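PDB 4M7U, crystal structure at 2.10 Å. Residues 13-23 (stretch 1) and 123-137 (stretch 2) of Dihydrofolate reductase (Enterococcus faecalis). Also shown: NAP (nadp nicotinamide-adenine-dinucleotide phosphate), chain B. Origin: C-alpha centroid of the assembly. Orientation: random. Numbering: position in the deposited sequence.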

ATOM      1  N   ILE A  13      -2.585  -1.797   1.225  1.00  9.65           N
ATOM      2  CA  ILE A  13      -1.787  -2.867   1.821  1.00 12.33           C
ATOM      3  C   ILE A  13      -0.488  -2.318   2.402  1.00 12.19           C
ATOM      4  O   ILE A  13       0.199  -1.512   1.770  1.00 15.07           O
ATOM      5  N   TRP A  14      -0.156  -2.727   3.621  1.00 13.52           N
ATOM      6  CA  TRP A  14       1.081  -2.257   4.222  1.00 11.08           C
ATOM      7  C   TRP A  14       1.494  -3.149   5.367  1.00 17.35           C
ATOM      8  O   TRP A  14       0.684  -3.933   5.879  1.00 11.71           O
ATOM      9  N   ALA A  15       2.769  -3.039   5.736  1.00 11.95           N
ATOM     10  CA  ALA A  15       3.271  -3.640   6.959  1.00 11.38           C
ATOM     11  C   ALA A  15       3.717  -2.506   7.867  1.00 12.67           C
ATOM     12  O   ALA A  15       4.285  -1.508   7.400  1.00 14.50           O
ATOM     13  N   GLN A  16       3.448  -2.649   9.161  1.00  9.87           N
ATOM     14  CA  GLN A  16       3.932  -1.694  10.156  1.00  9.62           C
ATOM     15  C   GLN A  16       4.359  -2.427  11.426  1.00 14.18           C
ATOM     16  O   GLN A  16       3.934  -3.576  11.656  1.00 11.29           O
ATOM     17  N   ASP A  17       5.170  -1.750  12.251  1.00 13.08           N
ATOM     18  CA  ASP A  17       5.594  -2.286  13.548  1.00 12.89           C
ATOM     19  C   ASP A  17       4.619  -1.839  14.647  1.00 12.95           C
ATOM     20  O   ASP A  17       3.643  -1.147  14.357  1.00 14.83           O
ATOM     21  N   GLU A  18       4.858  -2.219  15.895  1.00 13.50           N
ATOM     22  CA  GLU A  18       3.882  -1.890  16.942  1.00 18.35           C
ATOM     23  C   GLU A  18       3.824  -0.384  17.297  1.00 22.59           C
ATOM     24  O   GLU A  18       2.932   0.054  18.019  1.00 15.09           O
ATOM     25  N   GLN A  19       4.752   0.409  16.766  1.00 13.27           N
ATOM     26  CA  GLN A  19       4.702   1.856  16.962  1.00 21.43           C
ATOM     27  C   GLN A  19       3.950   2.545  15.833  1.00 16.08           C
ATOM     28  O   GLN A  19       3.667   3.739  15.907  1.00 17.28           O
ATOM     29  N   GLY A  20       3.654   1.800  14.774  1.00 10.40           N
ATOM     30  CA  GLY A  20       3.090   2.396  13.579  1.00 10.72           C
ATOM     31  C   GLY A  20       4.161   2.803  12.568  1.00 12.61           C
ATOM     32  O   GLY A  20       3.853   3.443  11.561  1.00 13.85           O
ATOM     33  N   VAL A  21       5.417   2.442  12.819  1.00 10.22           N
ATOM     34  CA  VAL A  21       6.485   2.721  11.838  1.00 18.06           C
ATOM     35  C   VAL A  21       6.281   1.930  10.544  1.00 17.00           C
ATOM     36  O   VAL A  21       6.085   0.705  10.594  1.00 15.38           O
ATOM     37  N   ILE A  22       6.350   2.616   9.396  1.00 16.38           N
ATOM     38  CA  ILE A  22       6.270   1.961   8.077  1.00 13.43           C
ATOM     39  C   ILE A  22       7.513   2.155   7.207  1.00 19.85           C
ATOM     40  O   ILE A  22       7.695   1.467   6.197  1.00 15.13           O
ATOM     41  N   GLY A  23       8.366   3.091   7.594  1.00 15.42           N
ATOM     42  CA  GLY A  23       9.581   3.334   6.841  1.00 14.23           C
ATOM     43  C   GLY A  23      10.636   4.154   7.567  1.00 20.56           C
ATOM     44  O   GLY A  23      10.359   4.814   8.582  1.00 17.98           O
ATOM     45  N   ARG A 123      -3.335  -5.315   6.397  1.00 15.99           N
ATOM     46  CA  ARG A 123      -2.244  -4.856   7.258  1.00  8.51           C
ATOM     47  C   ARG A 123      -1.458  -6.008   7.855  1.00 10.94           C
ATOM     48  O   ARG A 123      -2.034  -6.943   8.438  1.00  8.18           O
ATOM     49  N   THR A 124      -0.136  -5.942   7.718  1.00 10.79           N
ATOM     50  CA  THR A 124       0.737  -6.888   8.411  1.00 10.60           C
ATOM     51  C   THR A 124       1.253  -6.210   9.671  1.00  8.85           C
ATOM     52  O   THR A 124       2.057  -5.277   9.601  1.00 15.26           O
ATOM     53  N   MET A 125       0.769  -6.653  10.824  1.00 12.87           N
ATOM     54  CA  MET A 125       1.178  -6.062  12.102  1.00 10.65           C
ATOM     55  C   MET A 125       2.390  -6.823  12.642  1.00 15.85           C
ATOM     56  O   MET A 125       2.301  -8.015  12.953  1.00 11.26           O
ATOM     57  N   ILE A 126       3.529  -6.143  12.727  1.00 11.72           N
ATOM     58  CA  ILE A 126       4.756  -6.781  13.190  1.00 12.42           C
ATOM     59  C   ILE A 126       5.013  -6.426  14.655  1.00 17.14           C
ATOM     60  O   ILE A 126       5.172  -5.249  15.013  1.00 13.42           O
ATOM     61  N   HIS A 127       5.056  -7.451  15.499  1.00 12.20           N
ATOM     62  CA  HIS A 127       5.138  -7.253  16.942  1.00 16.49           C
ATOM     63  C   HIS A 127       6.589  -7.115  17.397  1.00 14.14           C
ATOM     64  O   HIS A 127       7.177  -8.022  17.988  1.00 17.18           O
ATOM     65  N   GLU A 128       7.151  -5.955  17.089  1.00 11.34           N
ATOM     66  CA  GLU A 128       8.517  -5.615  17.437  1.00 14.45           C
ATOM     67  C   GLU A 128       8.616  -4.123  17.192  1.00 18.41           C
ATOM     68  O   GLU A 128       7.789  -3.545  16.466  1.00 14.09           O
ATOM     69  N   THR A 129       9.602  -3.481  17.804  1.00 11.90           N
ATOM     70  CA  THR A 129       9.789  -2.052  17.564  1.00 17.92           C
ATOM     71  C   THR A 129      11.083  -1.798  16.806  1.00 16.93           C
ATOM     72  O   THR A 129      12.116  -2.399  17.108  1.00 15.48           O
ATOM     73  N   PHE A 130      11.012  -0.913  15.817  1.00 12.61           N
ATOM     74  CA  PHE A 130      12.181  -0.540  15.019  1.00 10.85           C
ATOM     75  C   PHE A 130      12.312   0.983  14.995  1.00 22.93           C
ATOM     76  O   PHE A 130      11.377   1.710  15.373  1.00 18.12           O
ATOM     77  N   GLU A 131      13.468   1.468  14.556  1.00 18.25           N
ATOM     78  CA  GLU A 131      13.685   2.905  14.422  1.00 21.32           C
ATOM     79  C   GLU A 131      13.256   3.299  13.023  1.00 20.53           C
ATOM     80  O   GLU A 131      13.662   2.668  12.038  1.00 23.80           O
ATOM     81  N   GLY A 132      12.417   4.323  12.939  1.00 17.47           N
ATOM     82  CA  GLY A 132      11.973   4.830  11.658  1.00 22.00           C
ATOM     83  C   GLY A 132      11.586   6.288  11.774  1.00 26.25           C
ATOM     84  O   GLY A 132      11.538   6.835  12.886  1.00 18.42           O
ATOM     85  N   ASP A 133      11.295   6.917  10.636  1.00 16.78           N
ATOM     86  CA  ASP A 133      10.958   8.333  10.619  1.00 16.92           C
ATOM     87  C   ASP A 133       9.581   8.560   9.993  1.00 29.45           C
ATOM     88  O   ASP A 133       9.076   9.683   9.992  1.00 30.14           O
ATOM     89  N   THR A 134       8.980   7.493   9.463  1.00 13.83           N
ATOM     90  CA  THR A 134       7.686   7.599   8.787  1.00 14.56           C
ATOM     91  C   THR A 134       6.656   6.626   9.360  1.00 15.84           C
ATOM     92  O   THR A 134       6.895   5.416   9.448  1.00 16.45           O
ATOM     93  N   PHE A 135       5.498   7.158   9.720  1.00 14.53           N
ATOM     94  CA  PHE A 135       4.501   6.400  10.443  1.00 19.29           C
ATOM     95  C   PHE A 135       3.225   6.271   9.645  1.00 19.63           C
ATOM     96  O   PHE A 135       2.896   7.150   8.840  1.00 15.75           O
ATOM     97  N   PHE A 136       2.505   5.177   9.868  1.00 16.96           N
ATOM     98  CA  PHE A 136       1.174   5.077   9.313  1.00 12.76           C
ATOM     99  C   PHE A 136       0.356   6.235   9.873  1.00 16.92           C
ATOM    100  O   PHE A 136       0.431   6.529  11.063  1.00 17.64           O
ATOM    101  N   PRO A 137      -0.416   6.914   9.010  1.00 14.22           N
ATOM    102  CA  PRO A 137      -1.081   8.146   9.431  1.00 16.25           C
ATOM    103  C   PRO A 137      -2.299   7.877  10.292  1.00 17.87           C
ATOM    104  O   PRO A 137      -2.813   6.757  10.331  1.00 16.09           O
TER

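Phe136, Trp14 and Gln16 anchor the packing between the two stretches. Trp14 and Gln16 leave on the same sheet face as Arg123 and Met125, and their ends come nearer stretch 2. Phe136 (chi1 t) lays its ring on the indole of Trp14 (chi1 p) in an offset stack, the centroids of the Trp14 six-membered ring and the Phe136 ring 4.1 Å apart and the planes 9° from parallel. The opposite face of the indole is covered by Arg123, extended as far as CD (chi1 and chi2 t), whose CB sits 4.1 Å from the centroid of the Trp14 six-membered ring, so the tryptophan is sandwiched between an aromatic ring and an aliphatic stem. Trp14 NE1 donates to Gln16 OE1 (2.8 Å), which fixes the amide of Gln16 (chi1 p, chi2 t) with its NE2 3.2 Å from Met125 CE. On the other sheet face, Ala15 CB meets Thr124 CB at 3.8 Å. Asp17 (chi1 p) ties the turn to stretch 2: OD1 accepts from Gln19 N and Val21 N (2.8 Å each), OD2 from Phe130 N (2.9 Å) and Gln19 NE2 (2.8 Å). Gln19 (chi1 m) points toward stretch 2, and its NE2 also donates to Phe130 O (2.7 Å). The O of water 1 lies 3.0 Å from Glu18 OE2 and 3.1 Å from Glu128 OE2. NADP C6N lies 3.5 Å from Thr134 OG1.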

ATOM      1  CB  ILE A  13      -1.474  -3.988   0.809  1.00 11.36           C
ATOM      2  CG1 ILE A  13      -0.746  -5.141   1.507  1.00 17.03           C
ATOM      3  CG2 ILE A  13      -0.602  -3.465  -0.302  1.00 24.92           C
ATOM      4  CD1 ILE A  13      -0.662  -6.395   0.671  1.00 20.52           C
ATOM      5  CB  TRP A  14       0.970  -0.789   4.680  1.00 12.54           C
ATOM      6  CG  TRP A  14       0.204  -0.564   5.951  1.00 11.71           C
ATOM      7  CD1 TRP A  14       0.723  -0.397   7.210  1.00 11.87           C
ATOM      8  CD2 TRP A  14      -1.228  -0.491   6.087  1.00 10.40           C
ATOM      9  NE1 TRP A  14      -0.302  -0.223   8.117  1.00 17.67           N
ATOM     10  CE2 TRP A  14      -1.497  -0.282   7.458  1.00 12.97           C
ATOM     11  CE3 TRP A  14      -2.292  -0.573   5.181  1.00 13.65           C
ATOM     12  CZ2 TRP A  14      -2.812  -0.142   7.939  1.00 16.74           C
ATOM     13  CZ3 TRP A  14      -3.588  -0.445   5.657  1.00 10.67           C
ATOM     14  CH2 TRP A  14      -3.838  -0.230   7.031  1.00 17.94           C
ATOM     15  CB  ALA A  15       4.433  -4.573   6.671  1.00  9.95           C
ATOM     16  CB  GLN A  16       2.832  -0.683  10.497  1.00  7.80           C
ATOM     17  CG  GLN A  16       1.653  -1.309  11.227  1.00 11.10           C
ATOM     18  CD  GLN A  16       0.636  -0.292  11.666  1.00 24.57           C
ATOM     19  OE1 GLN A  16      -0.076   0.293  10.841  1.00 25.94           O
ATOM     20  NE2 GLN A  16       0.556  -0.068  12.976  1.00 22.62           N
ATOM     21  CB  ASP A  17       7.064  -1.923  13.858  1.00 12.60           C
ATOM     22  CG  ASP A  17       7.247  -0.510  14.405  1.00 12.66           C
ATOM     23  OD1 ASP A  17       6.269   0.301  14.428  1.00 12.75           O
ATOM     24  OD2 ASP A  17       8.406  -0.199  14.807  1.00 13.36           O
ATOM     25  CB  GLU A  18       4.067  -2.782  18.184  1.00 16.30           C
ATOM     26  CG  GLU A  18       5.486  -2.886  18.668  1.00 25.22           C
ATOM     27  CD  GLU A  18       5.706  -4.009  19.692  1.00 37.05           C
ATOM     28  OE1 GLU A  18       4.832  -4.908  19.832  1.00 30.34           O
ATOM     29  OE2 GLU A  18       6.772  -3.995  20.355  1.00 32.00           O
ATOM     30  CB  GLN A  19       6.116   2.432  17.009  1.00 12.34           C
ATOM     31  CG  GLN A  19       6.996   1.827  18.070  1.00 15.69           C
ATOM     32  CD  GLN A  19       8.453   2.172  17.855  1.00 20.65           C
ATOM     33  OE1 GLN A  19       9.094   2.762  18.727  1.00 19.69           O
ATOM     34  NE2 GLN A  19       8.987   1.809  16.680  1.00 16.42           N
ATOM     35  CB  VAL A  21       7.908   2.367  12.369  1.00 14.81           C
ATOM     36  CG1 VAL A  21       8.940   2.566  11.264  1.00 13.29           C
ATOM     37  CG2 VAL A  21       8.279   3.208  13.601  1.00 13.13           C
ATOM     38  CB  ILE A  22       5.053   2.426   7.253  1.00 15.87           C
ATOM     39  CG1 ILE A  22       5.079   3.951   7.052  1.00 17.60           C
ATOM     40  CG2 ILE A  22       3.754   1.947   7.895  1.00  8.48           C
ATOM     41  CD1 ILE A  22       4.020   4.467   6.065  1.00 11.14           C
ATOM     42  CB  ARG A 123      -2.782  -3.983   8.403  1.00 12.71           C
ATOM     43  CG  ARG A 123      -1.676  -3.486   9.345  1.00 15.60           C
ATOM     44  CD  ARG A 123      -2.225  -2.511  10.384  1.00 18.96           C
ATOM     45  NE  ARG A 123      -2.875  -3.198  11.494  1.00 19.59           N
ATOM     46  CZ  ARG A 123      -3.107  -2.644  12.679  1.00 30.82           C
ATOM     47  NH1 ARG A 123      -2.749  -1.382  12.905  1.00 10.52           N
ATOM     48  NH2 ARG A 123      -3.681  -3.355  13.641  1.00 20.69           N
ATOM     49  CB  THR A 124       1.938  -7.298   7.555  1.00 11.13           C
ATOM     50  OG1 THR A 124       1.475  -7.958   6.366  1.00 11.33           O
ATOM     51  CG2 THR A 124       2.862  -8.242   8.350  1.00 11.35           C
ATOM     52  CB  MET A 125       0.002  -6.091  13.095  1.00 12.71           C
ATOM     53  CG  MET A 125       0.317  -5.494  14.474  1.00 21.38           C
ATOM     54  SD  MET A 125       1.113  -3.865  14.428  1.00 33.82           S
ATOM     55  CE  MET A 125      -0.304  -2.811  14.442  1.00 20.75           C
ATOM     56  CB  ILE A 126       5.959  -6.350  12.322  1.00  9.17           C
ATOM     57  CG1 ILE A 126       5.661  -6.610  10.832  1.00 11.10           C
ATOM     58  CG2 ILE A 126       7.200  -7.078  12.746  1.00  9.55           C
ATOM     59  CD1 ILE A 126       6.767  -6.108   9.879  1.00  5.93           C
ATOM     60  CB  HIS A 127       4.408  -8.379  17.677  1.00 11.76           C
ATOM     61  CG  HIS A 127       3.011  -8.597  17.183  1.00  8.59           C
ATOM     62  ND1 HIS A 127       1.989  -7.696  17.405  1.00 10.96           N
ATOM     63  CD2 HIS A 127       2.472  -9.619  16.473  1.00 11.63           C
ATOM     64  CE1 HIS A 127       0.876  -8.160  16.858  1.00 16.71           C
ATOM     65  NE2 HIS A 127       1.136  -9.314  16.288  1.00 13.08           N
ATOM     66  CB  GLU A 128       9.517  -6.389  16.562  1.00 11.73           C
ATOM     67  CG  GLU A 128      10.971  -6.355  17.051  1.00 15.57           C
ATOM     68  CD  GLU A 128      11.065  -6.321  18.570  1.00 19.82           C
ATOM     69  OE1 GLU A 128      11.129  -7.405  19.185  1.00 24.31           O
ATOM     70  OE2 GLU A 128      11.061  -5.213  19.154  1.00 23.20           O
ATOM     71  CB  THR A 129       9.783  -1.224  18.861  1.00 15.82           C
ATOM     72  OG1 THR A 129      10.862  -1.643  19.700  1.00 36.77           O
ATOM     73  CG2 THR A 129       8.488  -1.407  19.591  1.00 13.77           C
ATOM     74  CB  PHE A 130      12.048  -1.064  13.584  1.00  8.97           C
ATOM     75  CG  PHE A 130      11.823  -2.556  13.492  1.00 16.85           C
ATOM     76  CD1 PHE A 130      10.553  -3.095  13.649  1.00 11.66           C
ATOM     77  CD2 PHE A 130      12.882  -3.414  13.250  1.00  8.67           C
ATOM     78  CE1 PHE A 130      10.339  -4.484  13.566  1.00 10.88           C
ATOM     79  CE2 PHE A 130      12.678  -4.796  13.154  1.00 21.70           C
ATOM     80  CZ  PHE A 130      11.403  -5.326  13.313  1.00 16.11           C
ATOM     81  CB  GLU A 131      15.164   3.274  14.648  1.00 27.22           C
ATOM     82  CG  GLU A 131      15.603   3.202  16.111  1.00 43.53           C
ATOM     83  CD  GLU A 131      17.063   3.605  16.343  1.00 47.99           C
ATOM     84  OE1 GLU A 131      17.732   4.122  15.410  1.00 37.76           O
ATOM     85  OE2 GLU A 131      17.536   3.398  17.483  1.00 39.58           O
ATOM     86  CB  ASP A 133      12.020   9.114   9.847  1.00 25.11           C
ATOM     87  CG  ASP A 133      12.278   8.522   8.469  1.00 35.56           C
ATOM     88  OD1 ASP A 133      11.297   8.106   7.823  1.00 24.41           O
ATOM     89  OD2 ASP A 133      13.454   8.448   8.039  1.00 35.94           O
ATOM     90  CB  THR A 134       7.818   7.324   7.280  1.00 21.86           C
ATOM     91  OG1 THR A 134       8.918   8.076   6.744  1.00 27.17           O
ATOM     92  CG2 THR A 134       6.522   7.701   6.555  1.00 24.81           C
ATOM     93  CB  PHE A 135       4.206   7.099  11.772  1.00 18.15           C
ATOM     94  CG  PHE A 135       5.396   7.163  12.679  1.00 19.98           C
ATOM     95  CD1 PHE A 135       6.400   8.095  12.465  1.00 15.41           C
ATOM     96  CD2 PHE A 135       5.531   6.266  13.728  1.00 20.38           C
ATOM     97  CE1 PHE A 135       7.518   8.141  13.289  1.00 27.14           C
ATOM     98  CE2 PHE A 135       6.644   6.309  14.559  1.00 18.03           C
ATOM     99  CZ  PHE A 135       7.638   7.245  14.338  1.00 21.86           C
ATOM    100  CB  PHE A 136       0.523   3.741   9.651  1.00 19.04           C
ATOM    101  CG  PHE A 136      -0.734   3.519   8.899  1.00 12.70           C
ATOM    102  CD1 PHE A 136      -0.689   3.127   7.571  1.00 16.51           C
ATOM    103  CD2 PHE A 136      -1.958   3.776   9.489  1.00 15.31           C
ATOM    104  CE1 PHE A 136      -1.851   2.960   6.851  1.00 14.09           C
ATOM    105  CE2 PHE A 136      -3.121   3.605   8.784  1.00 14.17           C
ATOM    106  CZ  PHE A 136      -3.067   3.198   7.457  1.00 13.36           C
ATOM    107  CB  PRO A 137      -1.527   8.766   8.105  1.00 16.94           C
ATOM    108  CG  PRO A 137      -1.769   7.553   7.215  1.00 18.26           C
ATOM    109  CD  PRO A 137      -0.649   6.615   7.584  1.00 17.91           C
TER
HETATM  110  PA  NAP B 201       4.900   9.231   0.189  0.61 21.34           P
HETATM  111  O1A NAP B 201       3.398   9.202   0.610  0.61 13.92           O
HETATM  112  O2A NAP B 201       5.376   7.883  -0.317  0.61 14.61           O
HETATM  113  O5B NAP B 201       5.088  10.246  -0.989  0.61 20.41           O
HETATM  114  C5B NAP B 201       4.733  11.587  -0.822  0.61 15.59           C
HETATM  115  C4B NAP B 201       4.732  12.311  -2.132  0.61 17.63           C
HETATM  116  O4B NAP B 201       3.825  11.740  -3.178  0.61 19.58           O
HETATM  117  C3B NAP B 201       4.603  13.813  -2.205  0.61 20.03           C
HETATM  118  O3B NAP B 201       5.577  14.640  -1.689  0.61 18.73           O
HETATM  119  C2B NAP B 201       4.175  14.015  -3.610  0.61 17.66           C
HETATM  120  O2B NAP B 201       5.125  14.084  -4.609  0.61 19.56           O
HETATM  121  C1B NAP B 201       3.101  12.949  -3.644  0.61 18.56           C
HETATM  122  N9A NAP B 201       1.672  12.976  -3.600  0.61 20.83           N
HETATM  123  C8A NAP B 201       0.941  12.484  -2.599  0.61 19.07           C
HETATM  124  N7A NAP B 201      -0.412  12.858  -2.843  0.61 21.96           N
HETATM  125  C5A NAP B 201      -0.448  13.620  -4.013  0.61 22.79           C
HETATM  126  C6A NAP B 201      -1.509  14.231  -4.692  0.61 20.92           C
HETATM  127  N6A NAP B 201      -2.849  14.117  -4.177  0.61 16.74           N
HETATM  128  N1A NAP B 201      -1.245  14.905  -5.808  0.61 22.39           N
HETATM  129  C2A NAP B 201       0.033  15.004  -6.300  0.61 18.34           C
HETATM  130  N3A NAP B 201       1.090  14.398  -5.625  0.61 19.03           N
HETATM  131  C4A NAP B 201       0.815  13.721  -4.499  0.61 21.54           C
HETATM  132  O3  NAP B 201       5.829   9.741   1.362  0.61 20.89           O
HETATM  133  PN  NAP B 201       5.508   9.635   2.912  0.61 20.82           P
HETATM  134  O1N NAP B 201       4.346  10.612   3.276  0.61 28.82           O
HETATM  135  O2N NAP B 201       5.137   8.230   3.335  0.61 17.80           O
HETATM  136  O5D NAP B 201       6.867  10.015   3.628  0.61 26.98           O
HETATM  137  C5D NAP B 201       8.055   9.746   2.923  0.61 21.65           C
HETATM  138  C4D NAP B 201       9.259  10.630   3.193  0.61 31.70           C
HETATM  139  O4D NAP B 201       9.133  11.773   4.127  0.61 28.70           O
HETATM  140  C3D NAP B 201      10.638  10.015   3.433  0.61 20.25           C
HETATM  141  O3D NAP B 201      11.598  10.179   2.531  0.61 38.17           O
HETATM  142  C2D NAP B 201      10.983  10.385   4.849  0.61 24.92           C
HETATM  143  O2D NAP B 201      12.289  10.379   5.292  0.61 32.32           O
HETATM  144  C1D NAP B 201      10.118  11.577   5.199  0.61 31.99           C
HETATM  145  N1N NAP B 201       9.828  12.058   6.528  0.61 37.40           N
HETATM  146  C2N NAP B 201      10.783  12.556   7.504  0.61 28.53           C
HETATM  147  C3N NAP B 201      10.295  13.147   8.833  0.61 29.83           C
HETATM  148  C7N NAP B 201      11.146  14.201   9.441  0.61 27.26           C
HETATM  149  O7N NAP B 201      11.677  15.018   8.700  0.61 31.84           O
HETATM  150  N7N NAP B 201      11.662  14.015  10.758  0.61 23.51           N
HETATM  151  C4N NAP B 201       8.844  12.902   9.317  0.61 33.30           C
HETATM  152  C5N NAP B 201       7.974  12.090   8.319  0.61 30.05           C
HETATM  153  C6N NAP B 201       8.558  11.558   6.996  0.61 33.81           C
HETATM  154  P2B NAP B 201       5.759  15.488  -4.920  0.61 19.40           P
HETATM  155  O1X NAP B 201       6.474  16.026  -3.638  0.61 16.71           O
HETATM  156  O2X NAP B 201       6.826  15.289  -6.040  0.61 20.90           O
HETATM  157  O3X NAP B 201       4.661  16.437  -5.340  0.61 16.59           O
HETATM  158  O   HOH W   1       9.275  -5.092  21.630  1.00 26.32           O